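Local coordinates for armadillo repeat protein arm00016 (Synthetic construct, PDB 4D4E), which is a computationally designed armadillo repeat protein, made as a scaffold for modular peptide recognition and probably meant to bind extended peptides along its stacked repeats, at residues 14-17 against 18-21; 28-31 against 32-36; 228-231 against 232-235. All coordinates share one frame; numbering follows the deposited sequence.

Contact 1 (14-17 against 18-21); sequences LPQM and VQQL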
loop_
_atom_site.group_PDB
_atom_site.type_symbol
_atom_site.label_atom_id
_atom_site.label_comp_id
_atom_site.label_asym_id
_atom_site.label_seq_id
_atom_site.Cartn_x
_atom_site.Cartn_y
_atom_site.Cartn_z
ATOM N N LEU A 14 1.987 -1.668 28.714
ATOM C CA LEU A 14 1.270 -1.576 27.442
ATOM C C LEU A 14 -0.251 -1.580 27.593
ATOM O O LEU A 14 -0.927 -0.878 26.850
ATOM C CB LEU A 14 1.703 -2.696 26.511
ATOM C CG LEU A 14 2.867 -2.389 25.604
ATOM C CD1 LEU A 14 4.032 -1.800 26.389
ATOM C CD2 LEU A 14 3.254 -3.660 24.877
ATOM N N PRO A 15 -0.800 -2.358 28.556
ATOM C CA PRO A 15 -2.281 -2.277 28.727
ATOM C C PRO A 15 -2.784 -0.883 29.085
ATOM O O PRO A 15 -3.796 -0.418 28.560
ATOM C CB PRO A 15 -2.544 -3.296 29.835
ATOM C CG PRO A 15 -1.518 -4.363 29.549
ATOM C CD PRO A 15 -0.264 -3.570 29.211
ATOM N N GLN A 16 -2.069 -0.242 29.990
ATOM C CA GLN A 16 -2.300 1.117 30.359
ATOM C C GLN A 16 -2.244 2.041 29.130
ATOM O O GLN A 16 -3.125 2.913 28.909
ATOM C CB GLN A 16 -1.231 1.513 31.386
ATOM C CG GLN A 16 -1.501 2.806 32.113
ATOM C CD GLN A 16 -2.985 3.074 32.283
ATOM O OE1 GLN A 16 -3.562 3.917 31.591
ATOM N NE2 GLN A 16 -3.611 2.352 33.198
ATOM N N MET A 17 -1.206 1.885 28.335
ATOM C CA MET A 17 -1.118 2.726 27.151
ATOM C C MET A 17 -2.293 2.514 26.168
ATOM O O MET A 17 -2.819 3.491 25.591
ATOM C CB MET A 17 0.214 2.519 26.512
ATOM C CG MET A 17 0.415 3.119 25.147
ATOM S SD MET A 17 1.779 2.197 24.402
ATOM C CE MET A 17 0.874 0.783 23.769
ATOM N N VAL A 18 -2.701 1.256 25.967
ATOM C CA VAL A 18 -3.852 0.962 25.123
ATOM C C VAL A 18 -5.145 1.645 25.600
ATOM O O VAL A 18 -5.913 2.188 24.780
ATOM C CB VAL A 18 -4.114 -0.568 25.015
ATOM C CG1 VAL A 18 -5.552 -0.851 24.500
ATOM C CG2 VAL A 18 -3.041 -1.218 24.141
ATOM N N GLN A 19 -5.380 1.617 26.909
ATOM C CA GLN A 19 -6.501 2.333 27.489
ATOM C C GLN A 19 -6.499 3.832 27.142
ATOM O O GLN A 19 -7.564 4.415 26.878
ATOM C CB GLN A 19 -6.517 2.172 28.998
ATOM C CG GLN A 19 -7.924 2.241 29.541
ATOM C CD GLN A 19 -7.929 2.492 31.033
ATOM O OE1 GLN A 19 -6.896 2.360 31.690
ATOM N NE2 GLN A 19 -9.092 2.846 31.582
ATOM N N GLN A 20 -5.309 4.443 27.143
ATOM C CA GLN A 20 -5.181 5.872 26.877
ATOM C C GLN A 20 -5.542 6.280 25.458
ATOM O O GLN A 20 -5.867 7.444 25.244
ATOM C CB GLN A 20 -3.787 6.380 27.243
ATOM C CG GLN A 20 -3.545 6.336 28.739
ATOM C CD GLN A 20 -2.082 6.527 29.099
ATOM O OE1 GLN A 20 -1.195 6.495 28.231
ATOM N NE2 GLN A 20 -1.816 6.749 30.387
ATOM N N LEU A 21 -5.496 5.342 24.501
ATOM C CA LEU A 21 -6.024 5.590 23.138
ATOM C C LEU A 21 -7.518 5.950 23.154
ATOM O O LEU A 21 -8.024 6.538 22.210
ATOM C CB LEU A 21 -5.801 4.357 22.221
ATOM C CG LEU A 21 -4.356 3.875 22.057
ATOM C CD1 LEU A 21 -4.324 2.748 21.057
ATOM C CD2 LEU A 21 -3.393 5.016 21.598
#
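Gln16 meets two glutamines of the next turn, Gln19 and Gln20. Its amide comes up to both, and the planes are turned well away from each other. The Gln16 amide stands 53° from that of Gln19 and 55° from that of Gln20. Gln16 NE2 lies 3.6 Å from Gln19 OE1, and Gln16 OE1 lies 3.5 Å from Gln20 NE2. These are loose polar approaches. Gln16 CG is anti to the backbone N (chi1 -167°), and a bend at chi2 then turns the amide forward along the helix, toward Gln19 and Gln20. Gln20 starts the other way, with CG beside its own backbone N, and its CG passes 3.5 Å from Gln16 O.

This is the short first helix, 14-20, of the N-terminal end of an armadillo solenoid. Val18 N binds Leu14 O at 2.9 Å and Gln19 N binds Pro15 O at 3.1 Å, both nearly straight at the hydrogen. Gln20 N to Gln16 O is more bent. Leu21 N to Met17 O is weak, at 3.4 Å.

The apolar side is carried by Met17 and Val18. Met17 CE lies 4.4 Å from Val18 CG2. Met17 also packs on Leu36 of helix 26-40 and Leu50 of helix 44-52, while Val18 touches Ala55.

Contact 2 (28-31 against 32-36); sequences ELQS and ALRKL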
loop_
_atom_site.group_PDB
_atom_site.type_symbol
_atom_site.label_atom_id
_atom_site.label_comp_id
_atom_site.label_asym_id
_atom_site.label_seq_id
_atom_site.Cartn_x
_atom_site.Cartn_y
_atom_site.Cartn_z
ATOM N N GLU A 28 -2.831 13.207 26.522
ATOM C CA GLU A 28 -2.670 11.825 26.926
ATOM C C GLU A 28 -2.938 10.873 25.743
ATOM O O GLU A 28 -2.218 9.889 25.573
ATOM C CB GLU A 28 -3.653 11.539 28.033
ATOM C CG GLU A 28 -3.422 10.255 28.792
ATOM C CD GLU A 28 -4.584 9.967 29.717
ATOM O OE1 GLU A 28 -5.502 10.819 29.783
ATOM O OE2 GLU A 28 -4.588 8.896 30.368
ATOM N N LEU A 29 -3.966 11.162 24.927
ATOM C CA LEU A 29 -4.153 10.392 23.689
ATOM C C LEU A 29 -2.867 10.458 22.852
ATOM O O LEU A 29 -2.274 9.415 22.513
ATOM C CB LEU A 29 -5.370 10.860 22.893
ATOM C CG LEU A 29 -5.497 10.419 21.403
ATOM C CD1 LEU A 29 -5.520 8.921 21.271
ATOM C CD2 LEU A 29 -6.725 10.990 20.723
ATOM N N GLN A 30 -2.461 11.679 22.506
ATOM C CA GLN A 30 -1.271 11.951 21.682
ATOM C C GLN A 30 -0.063 11.203 22.227
ATOM O O GLN A 30 0.673 10.583 21.488
ATOM C CB GLN A 30 -0.948 13.459 21.801
ATOM C CG GLN A 30 -0.051 14.031 20.710
ATOM C CD GLN A 30 0.699 15.311 21.128
ATOM O OE1 GLN A 30 0.655 15.743 22.290
ATOM N NE2 GLN A 30 1.420 15.893 20.187
ATOM N N SER A 31 0.114 11.268 23.543
ATOM C CA SER A 31 1.207 10.593 24.220
ATOM C C SER A 31 1.132 9.062 24.051
ATOM O O SER A 31 2.133 8.408 23.697
ATOM C CB SER A 31 1.160 10.940 25.701
ATOM O OG SER A 31 2.462 11.039 26.201
ATOM N N ALA A 32 -0.057 8.504 24.300
ATOM C CA ALA A 32 -0.237 7.064 24.129
ATOM C C ALA A 32 0.030 6.650 22.695
ATOM O O ALA A 32 0.861 5.758 22.444
ATOM C CB ALA A 32 -1.606 6.615 24.643
ATOM N N LEU A 33 -0.617 7.303 21.725
ATOM C CA LEU A 33 -0.307 7.012 20.329
ATOM C C LEU A 33 1.168 7.169 20.009
ATOM O O LEU A 33 1.669 6.386 19.246
ATOM C CB LEU A 33 -1.084 7.852 19.347
ATOM C CG LEU A 33 -2.120 7.288 18.424
ATOM C CD1 LEU A 33 -2.453 8.402 17.462
ATOM C CD2 LEU A 33 -1.660 6.032 17.681
ATOM N N ARG A 34 1.828 8.186 20.587
ATOM C CA ARG A 34 3.287 8.332 20.541
ATOM C C ARG A 34 3.999 7.023 20.818
ATOM O O ARG A 34 4.675 6.487 19.950
ATOM C CB ARG A 34 3.778 9.301 21.617
ATOM C CG ARG A 34 3.738 10.768 21.302
ATOM C CD ARG A 34 5.061 11.303 20.752
ATOM N NE ARG A 34 4.869 12.673 20.251
ATOM C CZ ARG A 34 4.392 12.985 19.044
ATOM N NH1 ARG A 34 4.073 12.041 18.161
ATOM N NH2 ARG A 34 4.245 14.252 18.708
ATOM N N LYS A 35 3.873 6.546 22.052
ATOM C CA LYS A 35 4.637 5.401 22.508
ATOM C C LYS A 35 4.310 4.171 21.661
ATOM O O LYS A 35 5.209 3.462 21.163
ATOM C CB LYS A 35 4.379 5.146 23.998
ATOM C CG LYS A 35 4.995 6.215 24.915
ATOM C CD LYS A 35 4.148 6.429 26.176
ATOM C CE LYS A 35 4.379 7.794 26.823
ATOM N NZ LYS A 35 4.380 8.924 25.841
ATOM N N LEU A 36 3.013 3.930 21.473
ATOM C CA LEU A 36 2.568 2.821 20.652
ATOM C C LEU A 36 3.202 2.895 19.245
ATOM O O LEU A 36 3.614 1.866 18.651
ATOM C CB LEU A 36 1.053 2.906 20.575
ATOM C CG LEU A 36 0.227 1.864 19.884
ATOM C CD1 LEU A 36 -1.209 1.973 20.431
ATOM C CD2 LEU A 36 0.322 2.110 18.381
#
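Lys35 reaches back one turn to Ser31, and this is the main polar side-chain contact here. Lys35 NZ donates to Ser31 OG at 2.9 Å. It also lies 3.1 Å from Ser31 O, a second bond that is less sure because the modelled place of that oxygen is doubtful. The lysine starts with CG beside its own backbone N (chi1 -70°). Bends at chi2 and chi4 then curl the chain over, and its ammonium group comes down beside the serine hydroxyl. Glu28 has its polar partner outside, with OE1 bonded to Ser23 OG.

The backbone bonds are those of a regular alpha helix. Ala32 N binds Glu28 O at 2.9 Å, Leu33 N binds Leu29 O at 2.8 Å, and Arg34 N binds Gln30 O at 2.8 Å. Of the three, the Leu33 bond has its donor nearly in line with the carbonyl. The methyl of Ala32 lies beside the carbonyl that its N bonds to, with CB 3.5 Å from Glu28 O.

Gln30 and Arg34 are merely neighbours. They lie side by side and point the same way. Gln30 NE2 is 3.6 Å from Arg34 NH2, with the amide and guanidinium planes 50° apart. Both groups are donors, so this is proximity only.

Apolar packing fills the other side of helix 26-40. Leu29 and Leu33 both face Leu62 in a loop and Val70 of helix 68-81, and Leu36 meets Leu59 of helix 56-61.

The chemistry is thus two-sided. Leucines and alanine are buried against neighbouring helices of the armadillo stack, while Gln30, Arg34 and Lys35 lie on the exposed side. There the serine hydroxyl probably steadies the lysine ammonium group and limits its freedom to swing into solvent.

Contact 3 (228-231 against 232-235); sequences EKLQ and SHAN
His233 carries its ring anti to the backbone N (chi1 -172°), and Leu230 has CG beside its own N (chi1 -68°). These angles carry both side chains to the same side of the turn, where they lie alongside. Leu230 CD2 comes 3.9 Å from His233 CD2, at a slant to the ring. The ring's ND1 accepts the backbone N of Asn235 at 3.0 Å, almost straight and close to the ring plane. An alanine at His233 is likely to leave Asn235 N without this acceptor and to open a gap beside Leu230 CD2.

The backbone closes the turn with two bonds. Ser232 N binds Lys229 O at 3.0 Å, and His233 N binds Leu230 O at 3.1 Å. In both, the donor stands above the carbonyl plane. Two waters join Ser232 OG to two preceding carbonyls, one donating to Glu228 O and the other to Lys229 O.

The segment connects helix 223-229 to helix 236-248. Asn235 is the N-cap of the latter, with OD1 bonded to Val238 N. Leu230 packs on Val238 and Ala242 of that helix and on Ile197 and Val201 of helix 194-208, where His233 also touches Glu194 and Ile197.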
loop_
_atom_site.group_PDB
_atom_site.type_symbol
_atom_site.label_atom_id
_atom_site.label_comp_id
_atom_site.label_asym_id
_atom_site.label_seq_id
_atom_site.Cartn_x
_atom_site.Cartn_y
_atom_site.Cartn_z
ATOM N N GLU A 228 11.367 -0.093 -23.299
ATOM C CA GLU A 228 12.552 0.128 -24.113
ATOM C C GLU A 228 13.250 1.477 -23.855
ATOM O O GLU A 228 14.467 1.518 -23.728
ATOM C CB GLU A 228 12.222 -0.029 -25.565
ATOM C CG GLU A 228 12.153 -1.476 -25.972
ATOM C CD GLU A 228 12.233 -1.635 -27.467
ATOM O OE1 GLU A 228 12.328 -0.589 -28.209
ATOM O OE2 GLU A 228 12.209 -2.810 -27.882
ATOM N N LYS A 229 12.485 2.563 -23.740
ATOM C CA LYS A 229 13.051 3.883 -23.301
ATOM C C LYS A 229 13.919 3.810 -22.015
ATOM O O LYS A 229 14.984 4.415 -21.962
ATOM C CB LYS A 229 11.948 4.907 -23.159
ATOM C CG LYS A 229 12.393 6.320 -22.774
ATOM C CD LYS A 229 11.478 7.349 -23.456
ATOM C CE LYS A 229 11.981 8.787 -23.354
ATOM N NZ LYS A 229 11.550 9.319 -22.040
ATOM N N LEU A 230 13.477 3.028 -21.018
ATOM C CA LEU A 230 14.172 2.856 -19.737
ATOM C C LEU A 230 15.456 2.106 -19.885
ATOM O O LEU A 230 16.290 2.110 -18.968
ATOM C CB LEU A 230 13.281 2.117 -18.737
ATOM C CG LEU A 230 12.069 2.909 -18.280
ATOM C CD1 LEU A 230 11.131 2.021 -17.478
ATOM C CD2 LEU A 230 12.516 4.083 -17.434
ATOM N N GLN A 231 15.627 1.420 -21.014
ATOM C CA GLN A 231 16.940 0.828 -21.231
ATOM C C GLN A 231 18.033 1.861 -21.326
ATOM O O GLN A 231 19.207 1.505 -21.232
ATOM C CB GLN A 231 16.977 -0.142 -22.437
ATOM C CG GLN A 231 16.494 -1.490 -21.940
ATOM C CD GLN A 231 16.254 -2.451 -23.062
ATOM O OE1 GLN A 231 15.931 -2.046 -24.186
ATOM N NE2 GLN A 231 16.390 -3.728 -22.769
ATOM N N SER A 232 17.679 3.145 -21.486
ATOM C CA SER A 232 18.719 4.191 -21.425
ATOM C C SER A 232 18.529 5.240 -20.284
ATOM O O SER A 232 19.120 6.323 -20.270
ATOM C CB SER A 232 18.961 4.801 -22.819
ATOM O OG SER A 232 17.806 5.441 -23.207
ATOM N N HIS A 233 17.725 4.866 -19.295
ATOM C CA HIS A 233 17.546 5.689 -18.141
ATOM C C HIS A 233 18.891 5.809 -17.439
ATOM O O HIS A 233 19.668 4.845 -17.455
ATOM C CB HIS A 233 16.571 4.977 -17.207
ATOM C CG HIS A 233 16.153 5.820 -16.043
ATOM N ND1 HIS A 233 16.940 5.970 -14.935
ATOM C CD2 HIS A 233 15.044 6.569 -15.829
ATOM C CE1 HIS A 233 16.343 6.786 -14.078
ATOM N NE2 HIS A 233 15.202 7.180 -14.607
ATOM N N ALA A 234 19.158 6.946 -16.774
ATOM C CA ALA A 234 20.454 7.165 -16.077
ATOM C C ALA A 234 20.870 6.086 -15.087
ATOM O O ALA A 234 22.083 5.758 -14.981
ATOM C CB ALA A 234 20.498 8.538 -15.386
ATOM N N ASN A 235 19.889 5.509 -14.388
ATOM C CA ASN A 235 20.168 4.525 -13.360
ATOM C C ASN A 235 20.251 3.106 -13.945
ATOM O O ASN A 235 19.336 2.638 -14.659
ATOM C CB ASN A 235 19.091 4.619 -12.250
ATOM C CG ASN A 235 19.324 3.633 -11.112
ATOM O OD1 ASN A 235 19.110 2.435 -11.262
ATOM N ND2 ASN A 235 19.814 4.129 -9.983
HETATM O O HOH W 1 16.416 3.033 -24.662
HETATM O O HOH W 2 15.760 6.856 -21.384
#

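Overall arrangement
The three contacts come in series along an all-helical chain. Contact 1 lies on helix 14-20 and runs to Leu21. Contact 2 lies on the next helix, 26-40. Their centres are 9 Å apart and they touch, with Gln20 packing on Glu28 and Ala32, and Leu21 on Leu36. Together they belong to the N-terminal end of the solenoid. Contact 3 joins helix 223-229 to helix 236-248 near the C-terminal end. Its centre is 51 Å from that of contact 1 and 46 Å from that of contact 2, on the opposite side of the chain's centre. The repeated helices between these ends presumably provide the peptide-recognition surface.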